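Side-chain contacts in probable transcriptional regulator (Pseudomonas aeruginosa, PDB 2NNN), which probably acts as a DNA-binding transcription factor of the MarR family, a dimer whose subunits each carry a winged helix-turn-helix domain: residues N34-P38 with T39-A43; G51-P54 with Q55-G59; T62-A66 with A67-G71. One frame throughout, in Å; residues are numbered along the deposited sequence.

Contact 1: residues N34-P38 with T39-A43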
loop_
_atom_site.group_PDB
_atom_site.type_symbol
_atom_site.label_atom_id
_atom_site.label_comp_id
_atom_site.label_asym_id
_atom_site.label_seq_id
_atom_site.Cartn_x
_atom_site.Cartn_y
_atom_site.Cartn_z
ATOM N N ASN A 34 -20.359 1.452 3.929
ATOM C CA ASN A 34 -21.038 0.474 3.060
ATOM C C ASN A 34 -20.338 -0.879 3.018
ATOM O O ASN A 34 -20.703 -1.748 2.233
ATOM C CB ASN A 34 -21.237 1.028 1.643
ATOM C CG ASN A 34 -19.935 1.464 0.998
ATOM O OD1 ASN A 34 -18.877 0.880 1.251
ATOM N ND2 ASN A 34 -20.001 2.504 0.159
ATOM N N GLY A 35 -19.326 -1.048 3.861
ATOM C CA GLY A 35 -18.592 -2.306 3.921
ATOM C C GLY A 35 -17.709 -2.637 2.718
ATOM O O GLY A 35 -17.224 -3.754 2.623
ATOM N N LEU A 36 -17.498 -1.690 1.801
ATOM C CA LEU A 36 -16.595 -1.900 0.653
ATOM C C LEU A 36 -15.121 -1.570 0.972
ATOM O O LEU A 36 -14.834 -0.673 1.780
ATOM C CB LEU A 36 -17.062 -1.091 -0.580
ATOM C CG LEU A 36 -18.399 -1.432 -1.269
ATOM C CD1 LEU A 36 -18.722 -0.453 -2.379
ATOM C CD2 LEU A 36 -18.431 -2.850 -1.817
ATOM N N THR A 37 -14.194 -2.292 0.331
ATOM C CA THR A 37 -12.765 -1.964 0.398
ATOM C C THR A 37 -12.417 -0.733 -0.474
ATOM O O THR A 37 -13.198 -0.359 -1.362
ATOM C CB THR A 37 -11.887 -3.156 -0.017
ATOM O OG1 THR A 37 -12.121 -3.470 -1.396
ATOM C CG2 THR A 37 -12.200 -4.374 0.829
ATOM N N PRO A 38 -11.265 -0.070 -0.202
ATOM C CA PRO A 38 -10.822 1.020 -1.095
ATOM C C PRO A 38 -10.903 0.704 -2.587
ATOM O O PRO A 38 -11.379 1.550 -3.353
ATOM C CB PRO A 38 -9.364 1.252 -0.665
ATOM C CG PRO A 38 -9.377 0.959 0.801
ATOM C CD PRO A 38 -10.354 -0.216 0.958
ATOM N N THR A 39 -10.432 -0.482 -2.997
ATOM C CA THR A 39 -10.329 -0.830 -4.426
ATOM C C THR A 39 -11.694 -1.175 -4.980
ATOM O O THR A 39 -12.024 -0.799 -6.110
ATOM C CB THR A 39 -9.320 -1.972 -4.700
ATOM O OG1 THR A 39 -9.565 -3.066 -3.816
ATOM C CG2 THR A 39 -7.898 -1.491 -4.459
ATOM N N GLN A 40 -12.503 -1.866 -4.175
ATOM C CA GLN A 40 -13.901 -2.087 -4.521
ATOM C C GLN A 40 -14.626 -0.781 -4.836
ATOM O O GLN A 40 -15.390 -0.720 -5.792
ATOM C CB GLN A 40 -14.628 -2.881 -3.431
ATOM C CG GLN A 40 -14.370 -4.381 -3.533
ATOM C CD GLN A 40 -14.771 -5.149 -2.288
ATOM O OE1 GLN A 40 -15.567 -4.680 -1.472
ATOM N NE2 GLN A 40 -14.220 -6.349 -2.142
ATOM N N TRP A 41 -14.336 0.257 -4.056
ATOM C CA TRP A 41 -14.935 1.595 -4.207
ATOM C C TRP A 41 -14.401 2.293 -5.450
ATOM O O TRP A 41 -15.168 2.913 -6.193
ATOM C CB TRP A 41 -14.660 2.452 -2.953
ATOM C CG TRP A 41 -15.139 3.896 -3.060
ATOM C CD1 TRP A 41 -14.355 5.020 -3.185
ATOM C CD2 TRP A 41 -16.509 4.372 -3.027
ATOM N NE1 TRP A 41 -15.146 6.149 -3.235
ATOM C CE2 TRP A 41 -16.467 5.781 -3.146
ATOM C CE3 TRP A 41 -17.760 3.743 -2.913
ATOM C CZ2 TRP A 41 -17.630 6.566 -3.175
ATOM C CZ3 TRP A 41 -18.916 4.531 -2.932
ATOM C CH2 TRP A 41 -18.839 5.923 -3.062
ATOM N N ALA A 42 -13.089 2.191 -5.666
ATOM C CA ALA A 42 -12.408 2.773 -6.830
ATOM C C ALA A 42 -12.993 2.251 -8.143
ATOM O O ALA A 42 -13.271 3.038 -9.052
ATOM C CB ALA A 42 -10.905 2.482 -6.777
ATOM N N ALA A 43 -13.153 0.931 -8.238
ATOM C CA ALA A 43 -13.787 0.303 -9.404
ATOM C C ALA A 43 -15.224 0.756 -9.561
ATOM O O ALA A 43 -15.658 0.996 -10.665
ATOM C CB ALA A 43 -13.731 -1.201 -9.308
HETATM O O HOH W 1 -10.407 -5.658 -2.364
#
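Thr37 and Gln40 form a capping box at the start of helix 38-50, each side chain accepting the backbone N-H of the other residue. Gln40 N donates to Thr37 OG1 over 3.2 Å. Threonine suits this N-cap because a chi1 of 65° holds its hydroxyl between its own backbone N and carbonyl carbon, facing the first turn. In return, Thr37 N donates to Gln40 OE1 at 3.3 Å. That bond is nearly straight at hydrogen, yet the donor stands above the carbonyl plane, away from the lone pairs. Glutamine has the length for this: its chain, extended beyond CG, carries the amide back across Thr37, with CG only 3.2 Å from Thr37 OG1. A water joins Thr37 OG1 to Thr39 OG1. Flanking the box is a hydrophobic staple, in which Leu36 CD1 meets the edge of the Trp41 indole, 4.3 Å from CE3. Helix 38-50 opens the three-helix part of the winged-helix domain, and Pro38 fits its first turn, where a missing N-H costs nothing; Pro38 O accepts from Ala42 N at 2.9 Å. Asn34 ND2 approaches the indole obliquely, 3.9 Å from Trp41 CZ3, the amide and ring planes 35° apart. Leu106 and Ala113 of helix 100-121 also pack on Trp41, while Leu76 of helix 66-78 touches Leu36.

Contact 2: residues G51-P54 with Q55-G59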
loop_
_atom_site.group_PDB
_atom_site.type_symbol
_atom_site.label_atom_id
_atom_site.label_comp_id
_atom_site.label_asym_id
_atom_site.label_seq_id
_atom_site.Cartn_x
_atom_site.Cartn_y
_atom_site.Cartn_z
ATOM N N GLY A 51 -19.184 4.359 -17.752
ATOM C CA GLY A 51 -20.270 3.587 -18.330
ATOM C C GLY A 51 -19.677 2.230 -18.672
ATOM O O GLY A 51 -18.593 1.890 -18.172
ATOM N N PRO A 52 -20.375 1.449 -19.520
ATOM C CA PRO A 52 -19.901 0.116 -19.917
ATOM C C PRO A 52 -18.460 0.111 -20.470
ATOM O O PRO A 52 -18.098 0.932 -21.315
ATOM C CB PRO A 52 -20.932 -0.343 -20.964
ATOM C CG PRO A 52 -21.743 0.867 -21.294
ATOM C CD PRO A 52 -21.674 1.779 -20.135
ATOM N N CYS A 53 -17.666 -0.829 -19.968
ATOM C CA CYS A 53 -16.217 -0.812 -20.080
ATOM C C CYS A 53 -15.763 -2.250 -19.968
ATOM O O CYS A 53 -16.326 -3.007 -19.183
ATOM C CB CYS A 53 -15.621 -0.007 -18.908
ATOM S SG CYS A 53 -14.000 0.746 -19.217
ATOM N N PRO A 54 -14.761 -2.653 -20.769
ATOM C CA PRO A 54 -14.179 -3.990 -20.593
ATOM C C PRO A 54 -13.528 -4.139 -19.204
ATOM O O PRO A 54 -12.951 -3.171 -18.700
ATOM C CB PRO A 54 -13.112 -4.059 -21.691
ATOM C CG PRO A 54 -13.424 -2.942 -22.643
ATOM C CD PRO A 54 -14.139 -1.899 -21.874
ATOM N N GLN A 55 -13.614 -5.326 -18.603
ATOM C CA GLN A 55 -13.095 -5.565 -17.238
ATOM C C GLN A 55 -11.603 -5.246 -17.074
ATOM O O GLN A 55 -11.199 -4.626 -16.096
ATOM C CB GLN A 55 -13.364 -7.006 -16.798
ATOM C CG GLN A 55 -13.142 -7.275 -15.310
ATOM C CD GLN A 55 -13.551 -8.688 -14.918
ATOM O OE1 GLN A 55 -12.802 -9.642 -15.112
ATOM N NE2 GLN A 55 -14.749 -8.823 -14.373
ATOM N N ASN A 56 -10.801 -5.666 -18.043
ATOM C CA ASN A 56 -9.353 -5.455 -18.017
ATOM C C ASN A 56 -8.975 -3.991 -18.246
ATOM O O ASN A 56 -7.967 -3.497 -17.702
ATOM C CB ASN A 56 -8.673 -6.358 -19.050
ATOM C CG ASN A 56 -8.631 -7.826 -18.613
ATOM O OD1 ASN A 56 -9.182 -8.217 -17.560
ATOM N ND2 ASN A 56 -7.958 -8.646 -19.417
ATOM N N GLN A 57 -9.790 -3.309 -19.052
ATOM C CA GLN A 57 -9.655 -1.873 -19.232
ATOM C C GLN A 57 -10.027 -1.130 -17.959
ATOM O O GLN A 57 -9.372 -0.154 -17.602
ATOM C CB GLN A 57 -10.526 -1.394 -20.391
ATOM C CG GLN A 57 -10.386 0.093 -20.681
ATOM C CD GLN A 57 -10.801 0.433 -22.091
ATOM O OE1 GLN A 57 -10.079 0.135 -23.048
ATOM N NE2 GLN A 57 -11.960 1.060 -22.234
ATOM N N LEU A 58 -11.084 -1.581 -17.289
ATOM C CA LEU A 58 -11.461 -1.036 -15.998
ATOM C C LEU A 58 -10.262 -1.179 -15.038
ATOM O O LEU A 58 -9.957 -0.280 -14.266
ATOM C CB LEU A 58 -12.714 -1.736 -15.449
ATOM C CG LEU A 58 -13.152 -1.364 -14.015
ATOM C CD1 LEU A 58 -13.395 0.138 -13.827
ATOM C CD2 LEU A 58 -14.356 -2.172 -13.508
ATOM N N GLY A 59 -9.579 -2.317 -15.149
ATOM C CA GLY A 59 -8.404 -2.611 -14.370
ATOM C C GLY A 59 -7.310 -1.612 -14.629
ATOM O O GLY A 59 -6.725 -1.085 -13.689
#
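Pro54 and Gln57 lie side by side where the loop after helix 38-50 turns into helix 55-61, with Pro54 at the N-cap. The firm part of the contact is backbone and aliphatic. Pro54 O accepts from Leu58 N at 2.8 Å, a bond directed nearly along the C=O axis that closes the first turn. Beside it the proline ring rests on the root of the glutamine chain, with Pro54 CB 3.9 Å from Gln57 CB. A proline has no polar side chain with which to cap the helix, but its fixed phi suits the extended approach to it, and its ring offers a compact apolar surface to the neighbouring methylenes. Towards solvent the contact slackens. Gln57 is exposed; with CG anti to its backbone N (chi1 -177°), its extended chain runs back along the proline, bringing NE2 to 3.7 Å from Pro54 CD. The same NE2 donates to Cys53 SG at 3.7 Å, a weak bond to a soft acceptor that probably steers the amide without fixing it. Cys53 is itself buried, and its small thiol also meets the aliphatic part of the glutamine, Cys53 SG lying 4.0 Å from Gln57 CG. Leu58 turns inward onto Arg46 and Leu47 of helix 38-50 and Ile69 of helix 66-78. Gln55 also reaches Lys70 and Val73 of helix 66-78, while backbone hydrogen bonds tie Cys53 to Val96 of strand 93-98, one of the two strands of the wing.

Contact 3: residues T62-A66 with A67-G71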
loop_
_atom_site.group_PDB
_atom_site.type_symbol
_atom_site.label_atom_id
_atom_site.label_comp_id
_atom_site.label_asym_id
_atom_site.label_seq_id
_atom_site.Cartn_x
_atom_site.Cartn_y
_atom_site.Cartn_z
ATOM N N THR A 62 -7.734 1.836 -13.034
ATOM C CA THR A 62 -7.734 1.867 -11.559
ATOM C C THR A 62 -6.496 1.188 -10.958
ATOM O O THR A 62 -6.539 0.751 -9.811
ATOM C CB THR A 62 -8.977 1.200 -10.971
ATOM O OG1 THR A 62 -9.054 -0.146 -11.449
ATOM C CG2 THR A 62 -10.230 1.937 -11.371
ATOM N N ALA A 63 -5.414 1.126 -11.747
ATOM C CA ALA A 63 -4.142 0.475 -11.405
ATOM C C ALA A 63 -4.314 -0.952 -10.872
ATOM O O ALA A 63 -3.719 -1.337 -9.872
ATOM C CB ALA A 63 -3.335 1.340 -10.447
HETATM N N MSE A 64 -5.125 -1.735 -11.561
HETATM C CA MSE A 64 -5.412 -3.084 -11.136
HETATM C C MSE A 64 -5.188 -4.132 -12.212
HETATM O O MSE A 64 -5.578 -3.978 -13.375
HETATM C CB MSE A 64 -6.835 -3.207 -10.573
HETATM C CG MSE A 64 -6.919 -2.846 -9.099
HETATM SE SE MSE A 64 -8.681 -3.075 -8.320
HETATM C CE MSE A 64 -9.486 -1.320 -8.552
ATOM N N ASP A 65 -4.543 -5.200 -11.767
ATOM C CA ASP A 65 -4.326 -6.434 -12.500
ATOM C C ASP A 65 -5.600 -7.032 -13.019
ATOM O O ASP A 65 -6.655 -6.821 -12.429
ATOM C CB ASP A 65 -3.783 -7.457 -11.510
ATOM C CG ASP A 65 -2.490 -7.957 -11.907
ATOM O OD1 ASP A 65 -2.111 -7.622 -13.039
ATOM O OD2 ASP A 65 -1.840 -8.652 -11.106
ATOM N N ALA A 66 -5.476 -7.825 -14.081
ATOM C CA ALA A 66 -6.566 -8.648 -14.597
ATOM C C ALA A 66 -7.137 -9.561 -13.516
ATOM O O ALA A 66 -8.352 -9.621 -13.324
ATOM C CB ALA A 66 -6.083 -9.475 -15.802
ATOM N N ALA A 67 -6.252 -10.267 -12.817
ATOM C CA ALA A 67 -6.628 -11.097 -11.668
ATOM C C ALA A 67 -7.220 -10.276 -10.505
ATOM O O ALA A 67 -8.194 -10.699 -9.884
ATOM C CB ALA A 67 -5.434 -11.919 -11.190
ATOM N N THR A 68 -6.638 -9.110 -10.222
ATOM C CA THR A 68 -7.137 -8.229 -9.169
ATOM C C THR A 68 -8.498 -7.636 -9.510
ATOM O O THR A 68 -9.411 -7.718 -8.702
ATOM C CB THR A 68 -6.136 -7.095 -8.840
ATOM O OG1 THR A 68 -4.842 -7.659 -8.630
ATOM C CG2 THR A 68 -6.547 -6.337 -7.576
ATOM N N ILE A 69 -8.639 -7.045 -10.698
ATOM C CA ILE A 69 -9.918 -6.475 -11.099
ATOM C C ILE A 69 -10.977 -7.545 -11.263
ATOM O O ILE A 69 -12.144 -7.302 -10.969
ATOM C CB ILE A 69 -9.835 -5.565 -12.353
ATOM C CG1 ILE A 69 -11.114 -4.728 -12.487
ATOM C CG2 ILE A 69 -9.572 -6.371 -13.622
ATOM C CD1 ILE A 69 -11.277 -3.655 -11.422
ATOM N N LYS A 70 -10.568 -8.729 -11.721
ATOM C CA LYS A 70 -11.470 -9.868 -11.857
ATOM C C LYS A 70 -12.253 -10.095 -10.561
ATOM O O LYS A 70 -13.471 -10.239 -10.582
ATOM C CB LYS A 70 -10.681 -11.126 -12.204
ATOM C CG LYS A 70 -11.552 -12.298 -12.634
ATOM C CD LYS A 70 -10.713 -13.537 -12.939
ATOM C CE LYS A 70 -11.581 -14.788 -13.008
ATOM N NZ LYS A 70 -12.240 -14.940 -14.342
ATOM N N GLY A 71 -11.540 -10.098 -9.438
ATOM C CA GLY A 71 -12.118 -10.474 -8.161
ATOM C C GLY A 71 -12.820 -9.321 -7.464
ATOM O O GLY A 71 -13.766 -9.537 -6.700
HETATM O O HOH W 2 -3.036 -5.115 -9.273
#
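Asp65 and Ile69 are joined by the backbone bond that opens helix 66-78: Ile69 N donates to Asp65 O, short at 2.6 Å and nearly straight (175°). Lys70 N follows with Ala66 O at 2.9 Å. Among apolar contacts, Met64 (a selenomethionine here) and Ile69 form a hydrophobic staple across the start of the helix. Met64 SE lies 4.1 Å from Ile69 CD1, and the bend at chi3 (-92°) brings the end methyl CE against the same CD1. Separately, Met64 CG packs 3.8 Å from Thr68 CG2. A long, flexible side chain suits this buried position, since it can cover both neighbours at once. Polar contacts are sparser. Asp65 holds the N-cap, yet its carboxylate makes no capping bond; its CB packs closely on the Thr68 hydroxyl. A water accepts from Asp65 N and also hydrogen-bonds Thr68 OG1. Arg18 and Gln22 of the second subunit bond to the carbonyls of Thr62 and Ala63. By its topology helix 66-78 is probably the recognition helix, as in other MarR proteins. Held at its start by backbone bonds and an apolar staple, it begins without a capping bond from the Asp65 side chain, though the positive end of its dipole would probably still favour that residue's negative charge.

Each contact starts one of three successive helices of the winged-helix domain, and the starts differ with depth. Contact 1 lies nearest the centre of the chain and joins a side-chain capping box to an apolar staple. Contacts 2 and 3 lie farther out: one relies on a proline and a weak amide-thiol bond, the other on a staple beside an exposed N-cap aspartate that makes no capping bond. The contacts meet between the helices, Ala43 packing on both Leu58 and Ile69, and Met64 CE reaching Thr39 O at 3.6 Å. Gly59 O and Met64 N probably hydrogen-bond, linking contacts 2 and 3. Contacts 1 and 3 also touch the second subunit, whereas contact 2 borders the wing.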